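Long-range contacts in 2-aminomuconic 6-semialdehyde dehydrogenase (Pseudomonas sp., PDB 7BZV), which catalyses the NAD+-dependent oxidation of 2-aminomuconate 6-semialdehyde in the meta-cleavage pathway of 2-aminophenol breakdown, working as a tetramer of the aldehyde dehydrogenase family: residues 14-20 against 32-36; 79-83 against 188-192; 101-106 against 155-161; 262-268 against 299-303; 407-411 against 432-437. The contacts are given in a common frame with arbitrary orientation. Numbering follows the deposited sequence.

Contact 1. Residues 14-20 against 32-36; sequences VESSKTF and AVVHE
Thr19 and Phe20 of segment 14-20 pair antiparallel with His35 and Val34 of 32-36, while 15-18 is a loop that turns at Ser17 (phi -54°, psi -57°). Thr19 and His35 form a non-hydrogen-bonded pair (CA to CA 4.6 Å), Phe20 and Val34 a hydrogen-bonded one (CA to CA 5.3 Å). The backbone bonds follow this register: Phe20 N to Val34 O at 3.0 Å, Val34 N to Phe20 O at 2.8 Å, and Glu36 N to Lys18 O at 2.9 Å. The pairing belongs to the beta hairpin of strands 19-23 and 30-35 in the N-terminal four-stranded mixed sheet, where strand 3-9 borders 30-35 on its other edge. In the loop before strand 19-23, Ser16 N donates to His35 ND1 (3.1 Å), while Ser16 OG, with chi1 t, donates to Glu36 O (2.6 Å). His35 (chi1 m) has its NE2 hydrogen-bonded to Gln4. A salt bridge joins Lys18 NZ to Glu36 OE1 (3.1 Å); Glu36 OE2 is also hydrogen-bonded to Ser213. With chi1 p, the Phe20 ring lies across Val34 of the partner strand: Val34 CB makes a CH-pi contact 3.6 Å from the Phe20 ring centroid, and Glu36 CB is 4.2 Å from Phe20 CE2.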
# COMPACT_ATOMS: atom_id res chain seq x y z
N VAL B 14 -2.02 33.39 -29.34
CA VAL B 14 -3.07 33.49 -30.33
C VAL B 14 -4.07 34.52 -29.82
O VAL B 14 -4.61 34.37 -28.72
CB VAL B 14 -3.78 32.14 -30.57
CG1 VAL B 14 -4.87 32.28 -31.62
CG2 VAL B 14 -2.76 31.06 -30.96
N GLU B 15 -4.30 35.56 -30.61
CA GLU B 15 -5.28 36.60 -30.33
C GLU B 15 -6.59 36.30 -31.04
O GLU B 15 -6.70 35.36 -31.84
CB GLU B 15 -4.73 37.96 -30.75
CG GLU B 15 -3.49 38.38 -29.95
CD GLU B 15 -2.94 39.73 -30.39
OE1 GLU B 15 -1.91 40.18 -29.83
OE2 GLU B 15 -3.52 40.35 -31.29
N SER B 16 -7.60 37.12 -30.76
CA SER B 16 -8.94 36.83 -31.25
C SER B 16 -9.67 38.09 -31.70
O SER B 16 -9.49 39.17 -31.14
CB SER B 16 -9.79 36.15 -30.18
OG SER B 16 -11.11 35.88 -30.64
N SER B 17 -10.53 37.91 -32.71
CA SER B 17 -11.51 38.93 -33.07
C SER B 17 -12.33 39.32 -31.84
O SER B 17 -12.37 40.48 -31.44
CB SER B 17 -12.43 38.42 -34.18
OG SER B 17 -11.72 37.67 -35.15
N LYS B 18 -12.96 38.34 -31.23
CA LYS B 18 -13.82 38.57 -30.09
C LYS B 18 -12.99 38.64 -28.81
O LYS B 18 -12.24 37.71 -28.47
CB LYS B 18 -14.84 37.44 -29.96
CG LYS B 18 -16.26 37.77 -29.44
CD LYS B 18 -17.08 36.49 -29.10
CE LYS B 18 -18.10 36.76 -27.98
NZ LYS B 18 -18.85 35.55 -27.52
N THR B 19 -13.17 39.71 -28.06
CA THR B 19 -12.49 39.91 -26.79
C THR B 19 -13.48 40.38 -25.73
O THR B 19 -14.65 40.70 -26.01
CB THR B 19 -11.36 40.93 -26.93
OG1 THR B 19 -11.89 42.25 -27.06
CG2 THR B 19 -10.52 40.60 -28.13
N PHE B 20 -13.01 40.36 -24.48
CA PHE B 20 -13.81 40.79 -23.35
C PHE B 20 -12.90 41.33 -22.25
O PHE B 20 -11.70 41.05 -22.22
CB PHE B 20 -14.70 39.65 -22.81
CG PHE B 20 -13.94 38.43 -22.31
CD1 PHE B 20 -13.38 38.41 -21.04
CD2 PHE B 20 -13.82 37.30 -23.11
CE1 PHE B 20 -12.70 37.27 -20.57
CE2 PHE B 20 -13.14 36.17 -22.67
CZ PHE B 20 -12.57 36.16 -21.39
N ALA B 32 -7.40 44.26 -17.71
CA ALA B 32 -6.86 43.58 -18.88
C ALA B 32 -8.01 43.34 -19.85
O ALA B 32 -9.18 43.45 -19.49
CB ALA B 32 -6.18 42.26 -18.51
N VAL B 33 -7.65 42.97 -21.08
CA VAL B 33 -8.64 42.43 -22.00
C VAL B 33 -8.17 41.06 -22.48
O VAL B 33 -6.97 40.78 -22.61
CB VAL B 33 -8.93 43.39 -23.19
CG1 VAL B 33 -7.65 43.90 -23.78
CG2 VAL B 33 -9.80 42.69 -24.22
N VAL B 34 -9.14 40.19 -22.74
CA VAL B 34 -8.94 38.76 -22.88
C VAL B 34 -9.45 38.32 -24.24
O VAL B 34 -10.54 38.74 -24.65
CB VAL B 34 -9.69 38.01 -21.76
CG1 VAL B 34 -9.25 36.53 -21.69
CG2 VAL B 34 -9.49 38.74 -20.45
N HIS B 35 -8.70 37.44 -24.90
CA HIS B 35 -8.98 37.04 -26.27
C HIS B 35 -9.71 35.71 -26.27
O HIS B 35 -9.14 34.68 -25.89
CB HIS B 35 -7.69 36.95 -27.07
CG HIS B 35 -6.96 38.25 -27.16
ND1 HIS B 35 -6.75 38.90 -28.36
CD2 HIS B 35 -6.41 39.03 -26.20
CE1 HIS B 35 -6.08 40.02 -28.13
NE2 HIS B 35 -5.86 40.12 -26.84
N GLU B 36 -10.96 35.73 -26.73
CA GLU B 36 -11.83 34.57 -26.64
C GLU B 36 -11.51 33.58 -27.76
O GLU B 36 -11.23 33.97 -28.89
CB GLU B 36 -13.29 34.99 -26.71
CG GLU B 36 -14.27 33.83 -26.49
CD GLU B 36 -15.72 34.28 -26.36
OE1 GLU B 36 -15.98 35.49 -26.41
OE2 GLU B 36 -16.60 33.39 -26.21

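Contact 2. Residues 79-83 against 188-192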
# COMPACT_ATOMS: atom_id res chain seq x y z
N ARG B 79 8.73 33.82 -10.13
CA ARG B 79 7.82 34.84 -10.61
C ARG B 79 6.63 35.04 -9.69
O ARG B 79 5.56 35.46 -10.13
CB ARG B 79 7.36 34.51 -12.02
CG ARG B 79 8.49 34.41 -13.02
CD ARG B 79 7.95 34.44 -14.41
NE ARG B 79 7.10 35.61 -14.62
CZ ARG B 79 6.26 35.74 -15.62
NH1 ARG B 79 6.13 34.78 -16.52
NH2 ARG B 79 5.53 36.84 -15.73
N GLN B 80 6.82 34.78 -8.40
CA GLN B 80 5.66 34.71 -7.52
C GLN B 80 5.00 36.06 -7.28
O GLN B 80 3.80 36.11 -7.01
CB GLN B 80 6.03 34.07 -6.19
CG GLN B 80 6.69 34.94 -5.14
CD GLN B 80 7.08 34.11 -3.91
OE1 GLN B 80 6.51 33.04 -3.67
NE2 GLN B 80 8.04 34.60 -3.14
N GLN B 81 5.75 37.17 -7.36
CA GLN B 81 5.10 38.47 -7.25
C GLN B 81 4.19 38.73 -8.45
O GLN B 81 3.10 39.30 -8.32
CB GLN B 81 6.16 39.57 -7.09
CG GLN B 81 5.59 40.95 -6.74
CD GLN B 81 5.02 40.98 -5.34
OE1 GLN B 81 5.70 40.64 -4.37
NE2 GLN B 81 3.76 41.37 -5.21
N ASP B 82 4.63 38.30 -9.64
CA ASP B 82 3.79 38.40 -10.83
C ASP B 82 2.47 37.65 -10.63
O ASP B 82 1.39 38.18 -10.92
CB ASP B 82 4.53 37.83 -12.04
CG ASP B 82 5.75 38.66 -12.43
OD1 ASP B 82 5.93 39.76 -11.87
OD2 ASP B 82 6.51 38.21 -13.31
N PHE B 83 2.55 36.40 -10.16
CA PHE B 83 1.34 35.62 -9.93
C PHE B 83 0.47 36.30 -8.88
O PHE B 83 -0.75 36.42 -9.05
CB PHE B 83 1.71 34.19 -9.49
CG PHE B 83 2.05 33.30 -10.64
CD1 PHE B 83 1.07 32.57 -11.29
CD2 PHE B 83 3.34 33.20 -11.10
CE1 PHE B 83 1.38 31.79 -12.39
CE2 PHE B 83 3.66 32.41 -12.18
CZ PHE B 83 2.69 31.69 -12.82
N LEU B 188 -0.27 33.54 -16.93
CA LEU B 188 1.10 33.49 -16.43
C LEU B 188 1.60 32.04 -16.34
O LEU B 188 2.78 31.76 -16.61
CB LEU B 188 1.20 34.15 -15.07
CG LEU B 188 0.88 35.66 -15.06
CD1 LEU B 188 0.96 36.24 -13.67
CD2 LEU B 188 1.82 36.41 -16.00
N LEU B 189 0.72 31.11 -16.01
CA LEU B 189 1.16 29.73 -15.98
C LEU B 189 1.62 29.27 -17.36
O LEU B 189 2.66 28.61 -17.49
CB LEU B 189 0.05 28.84 -15.44
CG LEU B 189 0.49 27.37 -15.21
CD1 LEU B 189 1.62 27.25 -14.21
CD2 LEU B 189 -0.71 26.50 -14.73
N ALA B 190 0.90 29.65 -18.41
CA ALA B 190 1.36 29.34 -19.76
C ALA B 190 2.72 29.96 -20.05
O ALA B 190 3.58 29.32 -20.67
CB ALA B 190 0.32 29.79 -20.79
N GLU B 191 2.94 31.20 -19.62
CA GLU B 191 4.26 31.80 -19.78
C GLU B 191 5.32 30.95 -19.10
O GLU B 191 6.40 30.73 -19.65
CB GLU B 191 4.27 33.23 -19.24
CG GLU B 191 3.34 34.18 -20.01
CD GLU B 191 3.44 35.65 -19.54
OE1 GLU B 191 4.29 35.97 -18.69
OE2 GLU B 191 2.66 36.48 -20.04
N VAL B 192 5.01 30.43 -17.92
CA VAL B 192 5.96 29.59 -17.21
C VAL B 192 6.24 28.31 -17.99
O VAL B 192 7.39 27.88 -18.13
CB VAL B 192 5.45 29.28 -15.79
CG1 VAL B 192 6.29 28.16 -15.15
CG2 VAL B 192 5.48 30.52 -14.97
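A three-residue salt-bridge network beside an apolar helix-helix seam joins the start of helix 80-91 to helix 184-196, which packs on Phe203 of strand 203-205 in the eight-stranded mixed sheet. Arg79 holds the N-cap position of helix 80-91, and its guanidinium spans both sides: NE and NH2 of Arg79 reach Asp82 OD2 at 3.0 and 2.9 Å, while Arg79 NH1 donates to Glu191 OE1 at 3.1 Å and Arg79 NH2 makes a weak bond of 3.3 Å to the same oxygen. Next to the charges, the Phe83 ring lies between the helices. Leu188 CB covers one face in a CH-pi contact, 3.9 Å from the Phe83 ring centroid; Val192 CG2 meets the ring edge, 3.7 Å from Phe83 CZ. Leu188 CD1 also approaches Asp82 O (3.4 Å). Met76 and Leu157 pack on Phe83 from neighbouring helices. The chemistry is thus twofold: the two carboxylates share one arginine, which balances part of their charge, while close apolar packing around a buried aromatic ring joins the helices alongside.

Contact 3. Residues 101-106 against 155-161; sequences IDIPRG and LPLLLLT
Helix 156-169 connects the parallel neighbouring strands 134-150 and 173-177, a beta-alpha-beta crossover of the eight-stranded sheet, and helix 95-119 packs against it. The axes of segments 101-106 and 156-161 run nearly parallel, crossing at 22° with a closest approach of 7.9 Å. The first is kinked at Pro104, whose nitrogen has no proton to give the preceding turn. Leu155, the N-cap residue (chi1 m, chi2 t), brings CD2 to 3.5 Å from Asp102 OD2. That carboxylate, salt-bridged to Lys93, also accepts a hydrogen bond from a water 2.7 Å from Asp102 OD2. Leu157 (t, p) points across the interface: its CD2 lies 4.4 Å from Ile103 CD1 and 4.3 Å from Gly106 CA. An ideal CB on Gly106 would sit 2.8 Å from Leu157 CD2, a clash, so the absent side chain permits the close approach. Leu158 (t, t) stands at the point of nearest backbone, its CA 4.1 Å from Gly106 CA; Leu158 N donates to the same water at 3.0 Å, and Leu158 CD1 packs on Ile101 CG2 (3.9 Å) and Arg105 CB (3.7 Å). Thr161 with chi1 p is also bonded to Asn109, and its OG1 donates to Gly106 O at 2.9 Å.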
# COMPACT_ATOMS: atom_id res chain seq x y z
N ILE B 101 -2.14 31.64 0.90
CA ILE B 101 -2.91 30.49 0.44
C ILE B 101 -2.75 30.31 -1.06
O ILE B 101 -2.18 29.31 -1.53
CB ILE B 101 -4.39 30.64 0.84
CG1 ILE B 101 -4.49 30.54 2.37
CG2 ILE B 101 -5.26 29.60 0.12
CD1 ILE B 101 -5.85 30.64 2.91
N ASP B 102 -3.26 31.27 -1.84
CA ASP B 102 -3.40 31.02 -3.28
C ASP B 102 -2.06 30.72 -3.94
O ASP B 102 -1.91 29.72 -4.65
CB ASP B 102 -4.09 32.19 -3.95
CG ASP B 102 -5.46 32.41 -3.36
OD1 ASP B 102 -5.54 33.04 -2.28
OD2 ASP B 102 -6.44 31.90 -3.94
N ILE B 103 -1.08 31.59 -3.76
CA ILE B 103 0.13 31.44 -4.56
C ILE B 103 0.96 30.31 -3.96
O ILE B 103 1.45 29.46 -4.72
CB ILE B 103 0.92 32.76 -4.64
CG1 ILE B 103 0.43 33.65 -5.79
CG2 ILE B 103 2.39 32.47 -4.89
CD1 ILE B 103 -1.06 33.83 -5.90
N PRO B 104 1.16 30.24 -2.64
CA PRO B 104 1.98 29.13 -2.10
C PRO B 104 1.37 27.75 -2.33
O PRO B 104 2.11 26.84 -2.73
CB PRO B 104 2.08 29.45 -0.60
CG PRO B 104 1.96 31.01 -0.56
CD PRO B 104 0.90 31.27 -1.61
N ARG B 105 0.07 27.56 -2.09
CA ARG B 105 -0.55 26.28 -2.42
C ARG B 105 -0.56 26.02 -3.92
O ARG B 105 -0.39 24.87 -4.36
CB ARG B 105 -1.98 26.23 -1.87
CG ARG B 105 -2.02 26.25 -0.31
CD ARG B 105 -3.43 25.91 0.27
NE ARG B 105 -3.53 26.17 1.71
CZ ARG B 105 -4.58 25.86 2.48
NH1 ARG B 105 -5.64 25.24 1.97
NH2 ARG B 105 -4.57 26.14 3.77
N GLY B 106 -0.72 27.05 -4.73
CA GLY B 106 -0.66 26.83 -6.17
C GLY B 106 0.68 26.27 -6.62
O GLY B 106 0.75 25.41 -7.51
N LEU B 155 -10.62 30.37 -6.54
CA LEU B 155 -9.22 30.06 -6.25
C LEU B 155 -8.57 29.78 -7.60
O LEU B 155 -8.25 28.63 -7.93
CB LEU B 155 -9.12 28.86 -5.30
CG LEU B 155 -9.82 28.97 -3.95
CD1 LEU B 155 -9.98 27.50 -3.43
CD2 LEU B 155 -9.14 29.85 -2.92
N PRO B 156 -8.39 30.82 -8.43
CA PRO B 156 -7.97 30.58 -9.82
C PRO B 156 -6.69 29.76 -9.95
O PRO B 156 -6.69 28.70 -10.60
CB PRO B 156 -7.80 32.00 -10.41
CG PRO B 156 -8.65 32.89 -9.53
CD PRO B 156 -8.58 32.26 -8.14
N LEU B 157 -5.58 30.23 -9.38
CA LEU B 157 -4.34 29.48 -9.56
C LEU B 157 -4.37 28.15 -8.81
O LEU B 157 -3.95 27.12 -9.35
CB LEU B 157 -3.13 30.30 -9.10
CG LEU B 157 -1.79 29.60 -9.30
CD1 LEU B 157 -1.44 29.47 -10.77
CD2 LEU B 157 -0.70 30.39 -8.56
N LEU B 158 -4.83 28.17 -7.57
CA LEU B 158 -4.75 26.99 -6.72
C LEU B 158 -5.51 25.80 -7.32
O LEU B 158 -4.96 24.69 -7.45
CB LEU B 158 -5.29 27.35 -5.34
CG LEU B 158 -5.16 26.32 -4.21
CD1 LEU B 158 -5.46 27.07 -2.89
CD2 LEU B 158 -6.10 25.23 -4.37
N LEU B 159 -6.77 26.00 -7.71
CA LEU B 159 -7.57 24.91 -8.29
C LEU B 159 -7.15 24.58 -9.71
O LEU B 159 -7.29 23.43 -10.14
CB LEU B 159 -9.06 25.26 -8.26
CG LEU B 159 -9.64 25.19 -6.83
CD1 LEU B 159 -11.10 25.65 -6.77
CD2 LEU B 159 -9.48 23.79 -6.23
N LEU B 160 -6.64 25.55 -10.47
CA LEU B 160 -6.03 25.22 -11.75
C LEU B 160 -4.86 24.26 -11.57
O LEU B 160 -4.82 23.20 -12.22
CB LEU B 160 -5.58 26.50 -12.45
CG LEU B 160 -4.80 26.32 -13.75
CD1 LEU B 160 -5.63 25.52 -14.76
CD2 LEU B 160 -4.37 27.67 -14.36
N THR B 161 -3.87 24.61 -10.73
CA THR B 161 -2.72 23.72 -10.63
C THR B 161 -3.07 22.41 -9.92
O THR B 161 -2.37 21.41 -10.11
CB THR B 161 -1.53 24.40 -9.94
OG1 THR B 161 -1.86 24.71 -8.58
CG2 THR B 161 -1.13 25.68 -10.68
O HOH W 1 -5.96 30.57 -6.23

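Contact 4. Residues 262-268 against 299-303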
# COMPACT_ATOMS: atom_id res chain seq x y z
N ILE B 262 -20.15 23.12 16.71
CA ILE B 262 -19.37 23.67 17.81
C ILE B 262 -19.96 23.21 19.13
O ILE B 262 -21.07 23.61 19.51
CB ILE B 262 -19.30 25.20 17.72
CG1 ILE B 262 -18.72 25.58 16.34
CG2 ILE B 262 -18.45 25.77 18.89
CD1 ILE B 262 -19.04 26.98 15.96
N PHE B 263 -19.23 22.35 19.82
CA PHE B 263 -19.61 21.84 21.12
C PHE B 263 -19.13 22.75 22.25
O PHE B 263 -18.14 23.48 22.14
CB PHE B 263 -19.06 20.41 21.33
CG PHE B 263 -19.79 19.38 20.49
CD1 PHE B 263 -20.94 18.75 20.96
CD2 PHE B 263 -19.33 19.07 19.23
CE1 PHE B 263 -21.61 17.83 20.18
CE2 PHE B 263 -19.99 18.12 18.43
CZ PHE B 263 -21.12 17.52 18.89
N ALA B 264 -19.87 22.68 23.36
CA ALA B 264 -19.57 23.53 24.50
C ALA B 264 -18.19 23.28 25.09
O ALA B 264 -17.61 24.18 25.70
CB ALA B 264 -20.66 23.33 25.56
N ASP B 265 -17.65 22.07 24.92
CA ASP B 265 -16.33 21.77 25.49
C ASP B 265 -15.19 22.17 24.55
O ASP B 265 -14.03 21.82 24.81
CB ASP B 265 -16.20 20.29 25.87
CG ASP B 265 -16.26 19.36 24.67
OD1 ASP B 265 -16.12 19.83 23.53
OD2 ASP B 265 -16.46 18.15 24.85
N CYS B 266 -15.47 22.93 23.49
CA CYS B 266 -14.39 23.30 22.58
C CYS B 266 -13.42 24.25 23.25
O CYS B 266 -13.71 24.87 24.27
CB CYS B 266 -14.95 23.92 21.29
SG CYS B 266 -15.60 25.58 21.43
N ASP B 267 -12.21 24.32 22.68
CA ASP B 267 -11.30 25.41 23.00
C ASP B 267 -11.84 26.67 22.34
O ASP B 267 -11.70 26.86 21.13
CB ASP B 267 -9.89 25.06 22.52
CG ASP B 267 -8.88 26.13 22.90
OD1 ASP B 267 -9.20 27.34 22.79
OD2 ASP B 267 -7.78 25.76 23.32
N PHE B 268 -12.48 27.53 23.13
CA PHE B 268 -13.33 28.57 22.56
C PHE B 268 -12.51 29.56 21.74
O PHE B 268 -12.92 29.97 20.64
CB PHE B 268 -14.09 29.26 23.69
CG PHE B 268 -15.21 30.15 23.23
CD1 PHE B 268 -16.47 29.64 23.03
CD2 PHE B 268 -14.98 31.49 23.01
CE1 PHE B 268 -17.51 30.48 22.62
CE2 PHE B 268 -15.99 32.33 22.61
CZ PHE B 268 -17.25 31.82 22.42
N ILE B 299 -23.36 27.28 25.01
CA ILE B 299 -22.46 28.34 24.58
C ILE B 299 -23.02 29.16 23.43
O ILE B 299 -22.32 30.00 22.88
CB ILE B 299 -21.06 27.80 24.23
CG1 ILE B 299 -21.14 26.69 23.19
CG2 ILE B 299 -20.32 27.37 25.49
CD1 ILE B 299 -19.88 26.59 22.41
N PHE B 300 -24.29 28.96 23.06
CA PHE B 300 -24.84 29.65 21.89
C PHE B 300 -24.79 31.17 22.05
O PHE B 300 -24.37 31.89 21.14
CB PHE B 300 -26.27 29.20 21.64
CG PHE B 300 -26.93 29.92 20.51
CD1 PHE B 300 -26.77 29.51 19.21
CD2 PHE B 300 -27.77 30.99 20.76
CE1 PHE B 300 -27.39 30.16 18.19
CE2 PHE B 300 -28.40 31.63 19.74
CZ PHE B 300 -28.20 31.23 18.45
N ASP B 301 -25.21 31.68 23.20
CA ASP B 301 -25.21 33.12 23.39
C ASP B 301 -23.80 33.68 23.43
O ASP B 301 -23.51 34.72 22.81
CB ASP B 301 -25.94 33.49 24.69
CG ASP B 301 -27.44 33.38 24.57
OD1 ASP B 301 -27.97 33.44 23.43
OD2 ASP B 301 -28.09 33.23 25.62
N ARG B 302 -22.90 33.03 24.18
CA ARG B 302 -21.52 33.47 24.20
C ARG B 302 -20.94 33.48 22.80
O ARG B 302 -20.22 34.42 22.41
CB ARG B 302 -20.71 32.55 25.11
CG ARG B 302 -19.23 32.90 25.23
CD ARG B 302 -18.50 31.89 26.13
NE ARG B 302 -17.07 32.09 26.08
CZ ARG B 302 -16.17 31.19 26.48
NH1 ARG B 302 -16.54 30.03 26.97
NH2 ARG B 302 -14.88 31.48 26.39
N PHE B 303 -21.24 32.45 22.01
CA PHE B 303 -20.75 32.39 20.64
C PHE B 303 -21.22 33.58 19.83
O PHE B 303 -20.45 34.20 19.10
CB PHE B 303 -21.24 31.11 19.96
CG PHE B 303 -20.80 31.00 18.53
CD1 PHE B 303 -19.57 30.48 18.23
CD2 PHE B 303 -21.61 31.45 17.49
CE1 PHE B 303 -19.15 30.39 16.91
CE2 PHE B 303 -21.19 31.36 16.16
CZ PHE B 303 -19.96 30.84 15.88
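Arg302 lays its guanidinium flat over one face of the Phe268 ring, the two centres 3.7 Å apart and the planes at 17°. With Arg302 CZ 16° off the ring normal, the stack is also a cation-pi interaction, and Arg302 CD adds a CH-pi contact 4.1 Å from the Phe268 ring centroid. The edge of the same ring meets the helix backbone, Phe268 CZ lying 4.0 Å from Phe303 CA. These residues join helix 297-312 to the connection between strand 258-262 and helix 268-280, where a type I turn runs from Phe263 to Cys266 and Asp267 caps the following helix by bonding Lys270 N. Strand 258-262, helix 268-280 and the adjacent parallel strand 290-296 make a beta-alpha-beta crossover of the seven-stranded sheet. Ile299, with chi1 p, packs against the start of the turn: Ile299 CD1 lies 3.6 Å from Phe263 O, 3.7 Å from Ala264 CA and 3.9 Å from Ile262 CG2. Toward the sheet, Ile262 CD1 touches Phe303 CE1 at 3.5 Å, and Met271 packs against both.

Contact 5. Residues 407-411 against 432-437; sequences IRRAN and VSELMR
Helix 403-411, strand 418-422 and helix 426-435 follow in sequence, and the two helices pack together against the seven-stranded mixed sheet of the aldehyde dehydrogenase fold; the contact joins their C-terminal parts. Segment 407-411 continues a helix from before Ile407, whereas segment 432-437 leaves its helix after Leu435, Met436 turning to extended angles (phi -65°, psi 131°). The closest CA atoms are those of Asn411 and Arg437, 5.9 Å apart. Ile407, chi1 m and chi2 t, points across, so that Ile407 CD1 lies 4.0 Å from Leu435 CD1 and 4.2 Å from Val432 CG2; Val432 is a t rotamer and Leu435 is m, t. Met436, with chi1 and chi2 both m and chi3 at 96°, curls toward the first helix. Its SD reaches 3.9 Å from Ala410 CB, and Met436 CE lies 4.1 Å from Ile407 CG1, while Ala419 and Ile421 also touch the side chain. Arg437, chi1 t but bent at chi3 p and poorly ordered, is modelled with NH2 hydrogen-bonded to Tyr415 O. The contact borders the tetramer interface: Lys142 of the second subunit donates to Glu434 O and Met436 O. Asn411, chi1 m and chi2 -17°, uses both ends of its amide on the backbone where the second helix gives way to loop: Asn411 ND2 donates to Leu435 O at 2.9 Å, and Asn411 OD1 accepts from Arg437 N at 2.8 Å.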
# COMPACT_ATOMS: atom_id res chain seq x y z
N ILE B 407 -25.83 15.56 14.35
CA ILE B 407 -25.39 14.77 13.19
C ILE B 407 -26.49 14.75 12.14
O ILE B 407 -26.26 15.00 10.95
CB ILE B 407 -24.98 13.35 13.64
CG1 ILE B 407 -23.71 13.43 14.49
CG2 ILE B 407 -24.80 12.42 12.45
CD1 ILE B 407 -23.48 12.27 15.40
N ARG B 408 -27.73 14.47 12.57
CA ARG B 408 -28.84 14.41 11.63
C ARG B 408 -29.01 15.75 10.92
O ARG B 408 -29.14 15.81 9.69
CB ARG B 408 -30.14 14.01 12.35
CG ARG B 408 -31.42 14.25 11.53
CD ARG B 408 -32.70 13.87 12.31
NE ARG B 408 -32.98 14.74 13.46
CZ ARG B 408 -33.36 16.01 13.36
NH1 ARG B 408 -33.53 16.58 12.17
NH2 ARG B 408 -33.59 16.70 14.46
N ARG B 409 -28.97 16.85 11.67
CA ARG B 409 -29.17 18.15 11.05
C ARG B 409 -28.00 18.54 10.16
O ARG B 409 -28.20 19.16 9.11
CB ARG B 409 -29.40 19.20 12.14
CG ARG B 409 -30.65 18.91 13.01
CD ARG B 409 -30.77 19.87 14.20
NE ARG B 409 -30.98 21.25 13.77
CZ ARG B 409 -30.88 22.31 14.57
NH1 ARG B 409 -30.57 22.14 15.86
NH2 ARG B 409 -31.09 23.53 14.10
N ALA B 410 -26.78 18.22 10.57
CA ALA B 410 -25.62 18.53 9.73
C ALA B 410 -25.70 17.81 8.39
O ALA B 410 -25.37 18.39 7.34
CB ALA B 410 -24.34 18.14 10.47
N ASN B 411 -26.14 16.55 8.41
CA ASN B 411 -26.22 15.71 7.22
C ASN B 411 -27.50 15.91 6.41
O ASN B 411 -27.68 15.27 5.36
CB ASN B 411 -26.12 14.25 7.66
CG ASN B 411 -24.70 13.84 7.99
OD1 ASN B 411 -23.75 14.52 7.60
ND2 ASN B 411 -24.54 12.69 8.62
N VAL B 432 -18.25 11.89 15.76
CA VAL B 432 -19.04 12.85 15.00
C VAL B 432 -18.41 13.12 13.63
O VAL B 432 -19.11 13.15 12.60
CB VAL B 432 -19.24 14.15 15.82
CG1 VAL B 432 -19.95 15.20 15.01
CG2 VAL B 432 -20.01 13.83 17.08
N SER B 433 -17.09 13.35 13.60
CA SER B 433 -16.45 13.73 12.33
C SER B 433 -16.63 12.63 11.29
O SER B 433 -16.92 12.90 10.12
CB SER B 433 -14.96 14.07 12.54
OG SER B 433 -14.26 12.97 13.03
N GLU B 434 -16.54 11.36 11.71
CA GLU B 434 -16.64 10.26 10.75
C GLU B 434 -18.04 10.07 10.21
O GLU B 434 -18.21 9.47 9.14
CB GLU B 434 -16.19 8.92 11.37
CG GLU B 434 -14.71 8.73 11.54
CD GLU B 434 -14.37 7.46 12.31
OE1 GLU B 434 -13.49 7.53 13.24
OE2 GLU B 434 -15.00 6.42 12.00
N LEU B 435 -19.06 10.47 10.95
CA LEU B 435 -20.44 10.32 10.52
C LEU B 435 -20.91 11.47 9.65
O LEU B 435 -22.04 11.42 9.16
CB LEU B 435 -21.34 10.19 11.76
CG LEU B 435 -21.22 8.85 12.50
CD1 LEU B 435 -21.99 8.92 13.83
CD2 LEU B 435 -21.69 7.67 11.63
N MET B 436 -20.11 12.52 9.50
CA MET B 436 -20.44 13.60 8.58
C MET B 436 -20.44 13.04 7.17
O MET B 436 -19.46 12.40 6.77
CB MET B 436 -19.41 14.74 8.68
CG MET B 436 -19.34 15.41 10.03
SD MET B 436 -20.86 16.33 10.38
CE MET B 436 -21.80 15.17 11.35
N ARG B 437 -21.49 13.30 6.39
CA ARG B 437 -21.57 12.74 5.04
C ARG B 437 -20.91 13.72 4.07
O ARG B 437 -21.55 14.47 3.33
CB ARG B 437 -23.01 12.45 4.64
CG ARG B 437 -23.12 11.29 3.61
CD ARG B 437 -24.46 11.20 2.93
NE ARG B 437 -24.76 12.41 2.17
CZ ARG B 437 -24.74 12.51 0.84
NH1 ARG B 437 -24.42 11.45 0.10
NH2 ARG B 437 -25.03 13.66 0.26

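Overall arrangement
The five contacts follow one another along the chain except that contact 3 is nested within the loop closed by contact 2. They form two touching pairs and one separate contact. Contacts 2 and 3, with centres 12 Å apart, form one continuous helical packing: Phe83 packs on Leu157 and Ile103, and Leu189 on Leu160. Contact 1 lies further out, its centre 19 Å from that of contact 2, in the N-terminal sheet. Contacts 4 and 5, centres 18 Å apart, share the seven-stranded sheet and touch where Phe263 meets Val432. Contacts 1 and 4 lie 52 Å apart between centres, on opposite sides of the chain's centre. Of the five, contact 5 alone borders other subunits of the tetramer, whose assembly is required for NAD+ binding.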